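Local structure of CdiI (Burkholderia pseudomallei 1026a, 4G6V) at residues 2-16 against 86-98. The protein is the immunity protein that binds the tRNase toxin CdiA-CT of a contact-dependent growth inhibition system and probably blocks its toxicity. Residues are numbered along the deposited sequence; the frame is centred on the assembly and turned at random.
Sequences AIDLFCYLSIDRGAA and FNGGAILILQDNE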
loop_
_atom_site.group_PDB
_atom_site.type_symbol
_atom_site.label_atom_id
_atom_site.label_comp_id
_atom_site.label_asym_id
_atom_site.label_seq_id
_atom_site.Cartn_x
_atom_site.Cartn_y
_atom_site.Cartn_z
ATOM N N ALA B 2 2.561 -3.198 -4.531
ATOM C CA ALA B 2 1.985 -1.856 -4.511
ATOM C C ALA B 2 2.469 -1.092 -3.287
ATOM O O ALA B 2 2.399 -1.590 -2.158
ATOM C CB ALA B 2 0.464 -1.923 -4.526
ATOM N N ILE B 3 2.968 0.116 -3.504
ATOM C CA ILE B 3 3.454 0.911 -2.375
ATOM C C ILE B 3 2.564 2.110 -2.063
ATOM O O ILE B 3 2.258 2.926 -2.934
ATOM C CB ILE B 3 4.922 1.327 -2.564
ATOM C CG1 ILE B 3 5.826 0.119 -2.315
ATOM C CG2 ILE B 3 5.284 2.408 -1.617
ATOM C CD1 ILE B 3 7.263 0.320 -2.779
ATOM N N ASP B 4 2.140 2.196 -0.809
ATOM C CA ASP B 4 1.204 3.233 -0.409
ATOM C C ASP B 4 1.698 3.987 0.821
ATOM O O ASP B 4 2.083 3.386 1.820
ATOM C CB ASP B 4 -0.185 2.629 -0.144
ATOM C CG ASP B 4 -0.857 2.134 -1.418
ATOM O OD1 ASP B 4 -0.756 2.841 -2.446
ATOM O OD2 ASP B 4 -1.474 1.044 -1.400
ATOM N N LEU B 5 1.676 5.310 0.733
ATOM C CA LEU B 5 1.920 6.163 1.887
ATOM C C LEU B 5 0.595 6.421 2.613
ATOM O O LEU B 5 -0.351 6.979 2.045
ATOM C CB LEU B 5 2.609 7.466 1.450
ATOM C CG LEU B 5 3.937 7.253 0.690
ATOM C CD1 LEU B 5 4.575 8.554 0.223
ATOM C CD2 LEU B 5 4.941 6.441 1.510
ATOM N N PHE B 6 0.527 5.945 3.849
ATOM C CA PHE B 6 -0.608 6.190 4.715
ATOM C C PHE B 6 -0.379 7.512 5.420
ATOM O O PHE B 6 0.584 7.661 6.150
ATOM C CB PHE B 6 -0.724 5.083 5.747
ATOM C CG PHE B 6 -1.461 3.902 5.258
ATOM C CD1 PHE B 6 -2.603 3.462 5.900
ATOM C CD2 PHE B 6 -1.042 3.236 4.123
ATOM C CE1 PHE B 6 -3.310 2.355 5.412
ATOM C CE2 PHE B 6 -1.739 2.121 3.635
ATOM C CZ PHE B 6 -2.871 1.690 4.280
ATOM N N CYS B 7 -1.259 8.474 5.205
ATOM C CA CYS B 7 -1.027 9.822 5.687
ATOM C C CYS B 7 -2.123 10.182 6.631
ATOM O O CYS B 7 -3.269 10.265 6.238
ATOM C CB CYS B 7 -1.039 10.805 4.518
ATOM S SG CYS B 7 0.238 10.462 3.278
ATOM N N TYR B 8 -1.772 10.375 7.883
ATOM C CA TYR B 8 -2.710 10.863 8.889
ATOM C C TYR B 8 -2.518 12.352 9.178
ATOM O O TYR B 8 -1.379 12.846 9.277
ATOM C CB TYR B 8 -2.545 10.081 10.184
ATOM C CG TYR B 8 -2.512 8.592 9.988
ATOM C CD1 TYR B 8 -3.561 7.806 10.412
ATOM C CD2 TYR B 8 -1.421 7.972 9.365
ATOM C CE1 TYR B 8 -3.537 6.435 10.239
ATOM C CE2 TYR B 8 -1.380 6.602 9.198
ATOM C CZ TYR B 8 -2.445 5.838 9.636
ATOM O OH TYR B 8 -2.431 4.474 9.472
ATOM N N LEU B 9 -3.642 13.056 9.327
ATOM C CA LEU B 9 -3.629 14.491 9.572
ATOM C C LEU B 9 -4.371 14.864 10.842
ATOM O O LEU B 9 -5.363 14.239 11.212
ATOM C CB LEU B 9 -4.240 15.251 8.395
ATOM C CG LEU B 9 -3.530 15.216 7.041
ATOM C CD1 LEU B 9 -4.382 15.904 6.001
ATOM C CD2 LEU B 9 -2.152 15.862 7.114
ATOM N N SER B 10 -3.893 15.906 11.507
ATOM C CA SER B 10 -4.544 16.388 12.707
ATOM C C SER B 10 -5.731 17.280 12.322
ATOM O O SER B 10 -6.675 17.408 13.090
ATOM C CB SER B 10 -3.549 17.134 13.584
ATOM O OG SER B 10 -3.217 18.379 13.000
ATOM N N ILE B 11 -5.690 17.866 11.122
ATOM C CA ILE B 11 -6.774 18.741 10.639
ATOM C C ILE B 11 -7.982 17.965 10.094
ATOM O O ILE B 11 -7.901 16.774 9.825
ATOM C CB ILE B 11 -6.278 19.763 9.580
ATOM C CG1 ILE B 11 -5.706 19.055 8.359
ATOM C CG2 ILE B 11 -5.196 20.629 10.163
ATOM C CD1 ILE B 11 -5.350 19.988 7.232
ATOM N N ASP B 12 -9.112 18.646 9.936
ATOM C CA ASP B 12 -10.332 17.985 9.454
ATOM C C ASP B 12 -10.313 17.735 7.941
ATOM O O ASP B 12 -9.448 18.243 7.210
ATOM C CB ASP B 12 -11.585 18.748 9.881
ATOM C CG ASP B 12 -11.739 20.078 9.153
ATOM O OD1 ASP B 12 -12.888 20.561 8.992
ATOM O OD2 ASP B 12 -10.703 20.637 8.733
ATOM N N ARG B 13 -11.260 16.927 7.489
ATOM C CA ARG B 13 -11.262 16.431 6.123
ATOM C C ARG B 13 -11.288 17.557 5.079
ATOM O O ARG B 13 -10.421 17.628 4.202
ATOM C CB ARG B 13 -12.422 15.465 5.936
ATOM C CG ARG B 13 -12.499 14.878 4.563
ATOM C CD ARG B 13 -13.888 14.415 4.269
ATOM N NE ARG B 13 -14.829 15.517 4.465
ATOM C CZ ARG B 13 -14.906 16.585 3.664
ATOM N NH1 ARG B 13 -14.079 16.689 2.621
ATOM N NH2 ARG B 13 -15.800 17.549 3.903
ATOM N N GLY B 14 -12.265 18.451 5.204
ATOM C CA GLY B 14 -12.416 19.577 4.290
ATOM C C GLY B 14 -11.164 20.424 4.121
ATOM O O GLY B 14 -10.731 20.696 2.995
ATOM N N ALA B 15 -10.580 20.846 5.238
ATOM C CA ALA B 15 -9.370 21.659 5.204
ATOM C C ALA B 15 -8.232 20.880 4.560
ATOM O O ALA B 15 -7.505 21.405 3.708
ATOM C CB ALA B 15 -8.982 22.120 6.625
ATOM N N ALA B 16 -8.089 19.622 4.978
ATOM C CA ALA B 16 -7.073 18.727 4.432
ATOM C C ALA B 16 -7.131 18.741 2.911
ATOM O O ALA B 16 -6.106 18.858 2.224
ATOM C CB ALA B 16 -7.274 17.304 4.964
ATOM N N PHE B 86 1.184 21.022 4.461
ATOM C CA PHE B 86 0.235 20.944 5.563
ATOM C C PHE B 86 0.773 21.766 6.727
ATOM O O PHE B 86 0.756 21.334 7.877
ATOM C CB PHE B 86 -0.002 19.489 5.970
ATOM C CG PHE B 86 -0.856 18.741 5.004
ATOM C CD1 PHE B 86 -2.221 18.970 4.954
ATOM C CD2 PHE B 86 -0.307 17.807 4.138
ATOM C CE1 PHE B 86 -3.015 18.292 4.063
ATOM C CE2 PHE B 86 -1.108 17.113 3.235
ATOM C CZ PHE B 86 -2.456 17.359 3.196
ATOM N N ASN B 87 1.257 22.960 6.398
ATOM C CA ASN B 87 1.904 23.844 7.357
ATOM C C ASN B 87 1.057 23.993 8.621
ATOM O O ASN B 87 1.534 23.784 9.747
ATOM C CB ASN B 87 2.160 25.203 6.712
ATOM N N GLY B 88 -0.213 24.324 8.414
ATOM C CA GLY B 88 -1.140 24.584 9.504
ATOM C C GLY B 88 -1.485 23.403 10.401
ATOM O O GLY B 88 -2.425 23.489 11.201
ATOM N N GLY B 89 -0.731 22.310 10.289
ATOM C CA GLY B 89 -1.008 21.126 11.083
ATOM C C GLY B 89 0.049 20.033 11.030
ATOM O O GLY B 89 1.043 20.117 10.302
ATOM N N ALA B 90 -0.187 18.990 11.814
ATOM C CA ALA B 90 0.723 17.865 11.917
ATOM C C ALA B 90 0.340 16.743 10.937
ATOM O O ALA B 90 -0.854 16.499 10.669
ATOM C CB ALA B 90 0.724 17.343 13.347
ATOM N N ILE B 91 1.351 16.072 10.390
ATOM C CA ILE B 91 1.103 14.930 9.515
ATOM C C ILE B 91 2.007 13.766 9.877
ATOM O O ILE B 91 3.196 13.946 10.086
ATOM C CB ILE B 91 1.188 15.277 7.976
ATOM C CG1 ILE B 91 0.676 14.113 7.136
ATOM C CG2 ILE B 91 2.573 15.643 7.528
ATOM C CD1 ILE B 91 0.948 14.268 5.651
ATOM N N LEU B 92 1.432 12.577 9.993
ATOM C CA LEU B 92 2.238 11.377 10.168
ATOM C C LEU B 92 2.190 10.633 8.839
ATOM O O LEU B 92 1.116 10.492 8.257
ATOM C CB LEU B 92 1.669 10.531 11.310
ATOM C CG LEU B 92 1.986 9.039 11.359
ATOM C CD1 LEU B 92 3.427 8.848 11.689
ATOM C CD2 LEU B 92 1.106 8.340 12.374
ATOM N N ILE B 93 3.336 10.195 8.328
ATOM C CA ILE B 93 3.347 9.397 7.091
ATOM C C ILE B 93 3.958 8.019 7.306
ATOM O O ILE B 93 5.150 7.906 7.571
ATOM C CB ILE B 93 4.144 10.076 5.952
ATOM C CG1 ILE B 93 3.571 11.455 5.618
ATOM C CG2 ILE B 93 4.178 9.169 4.711
ATOM C CD1 ILE B 93 4.352 12.176 4.519
ATOM N N LEU B 94 3.151 6.978 7.184
ATOM C CA LEU B 94 3.658 5.620 7.274
ATOM C C LEU B 94 3.629 4.909 5.904
ATOM O O LEU B 94 2.570 4.644 5.318
ATOM C CB LEU B 94 2.867 4.820 8.311
ATOM C CG LEU B 94 2.745 5.346 9.738
ATOM C CD1 LEU B 94 2.039 4.341 10.616
ATOM C CD2 LEU B 94 4.103 5.642 10.325
ATOM N N GLN B 95 4.805 4.592 5.382
ATOM C CA GLN B 95 4.863 3.816 4.163
ATOM C C GLN B 95 4.267 2.444 4.465
ATOM O O GLN B 95 4.691 1.763 5.418
ATOM C CB GLN B 95 6.290 3.690 3.686
ATOM C CG GLN B 95 6.392 3.173 2.286
ATOM C CD GLN B 95 7.717 3.498 1.644
ATOM O OE1 GLN B 95 8.347 4.512 1.961
ATOM N NE2 GLN B 95 8.146 2.644 0.730
ATOM N N ASP B 96 3.265 2.072 3.665
ATOM C CA ASP B 96 2.506 0.835 3.831
ATOM C C ASP B 96 2.055 0.633 5.269
ATOM O O ASP B 96 1.952 -0.502 5.766
ATOM C CB ASP B 96 3.283 -0.378 3.288
ATOM C CG ASP B 96 3.253 -0.453 1.757
ATOM O OD1 ASP B 96 2.237 0.003 1.151
ATOM O OD2 ASP B 96 4.240 -0.961 1.164
ATOM N N ASN B 97 1.791 1.760 5.925
ATOM C CA ASN B 97 1.200 1.768 7.252
ATOM C C ASN B 97 2.103 1.081 8.267
ATOM O O ASN B 97 1.636 0.584 9.288
ATOM C CB ASN B 97 -0.194 1.115 7.208
ATOM C CG ASN B 97 -1.180 1.755 8.183
ATOM O OD1 ASN B 97 -1.021 2.915 8.590
ATOM N ND2 ASN B 97 -2.196 0.993 8.570
ATOM N N GLU B 98 3.403 1.072 7.974
ATOM C CA GLU B 98 4.405 0.399 8.814
ATOM C C GLU B 98 5.594 1.275 9.157
ATOM O O GLU B 98 5.954 1.399 10.320
ATOM C CB GLU B 98 4.935 -0.868 8.134
ATOM C CG GLU B 98 3.936 -1.990 8.117
ATOM C CD GLU B 98 4.440 -3.231 7.426
ATOM O OE1 GLU B 98 3.591 -4.081 7.103
ATOM O OE2 GLU B 98 5.658 -3.363 7.199
#
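The side chain of Asn97 lies over one face of the Phe6 ring. Its CB sits above the ring centre, 3.6 Å from the Phe6 centroid, and its amide is stacked on the ring with the planes 19° apart. Asn97 ND2 is hydrogen-bonded to Thr117 of the toxin chain, so this stack lies at the interface.

Strands 4-9 and 91-95 run antiparallel. Strand 4-9 lies between 91-95 and 60-66 in an antiparallel sheet, so the contact joins two inner strands. Phe6 pairs with Leu94 and Tyr8 with Leu92 as hydrogen-bonded pairs. Leu94 O has two donors: Phe6 N, at 2.8 Å, and Asn97 N come from opposite faces of its plane. The turn carrying Asn97 is thus tied to the strand pair. Tyr8 lies side by side with Leu92, and its ring meets Phe61 edge-to-face.

On the face with Leu5, Cys7 and Leu9 the contacts are mostly apolar, with Gln95 at one end. Leu9 CD2 points onto the middle of the Phe86 ring, 3.8 Å from its centroid. With Leu9 CG anti to its own carbonyl carbon (chi1 -65°), both Leu9 methyls are carried to residues 86-98. CD1 meets the ring at Phe86 CE1. Nearer the N-terminus, Leu5 CD2 packs on Gln95 CG at 3.7 Å, while Gln95 OE1 is hydrogen-bonded to Arg101.

Asp96 closes the toxin-facing end. Asp4 N reaches Asp96 OD1 at 2.9 Å from above the carboxylate plane, and Asp96 N returns a bond to Asp4 O. Both aspartates form salt bridges with Lys121 of the toxin chain, and Asp4 OD1 is also hydrogen-bonded to Ser65. The two nearby carboxylates probably make an acidic site for that lysine, whose charge would offset their mutual repulsion.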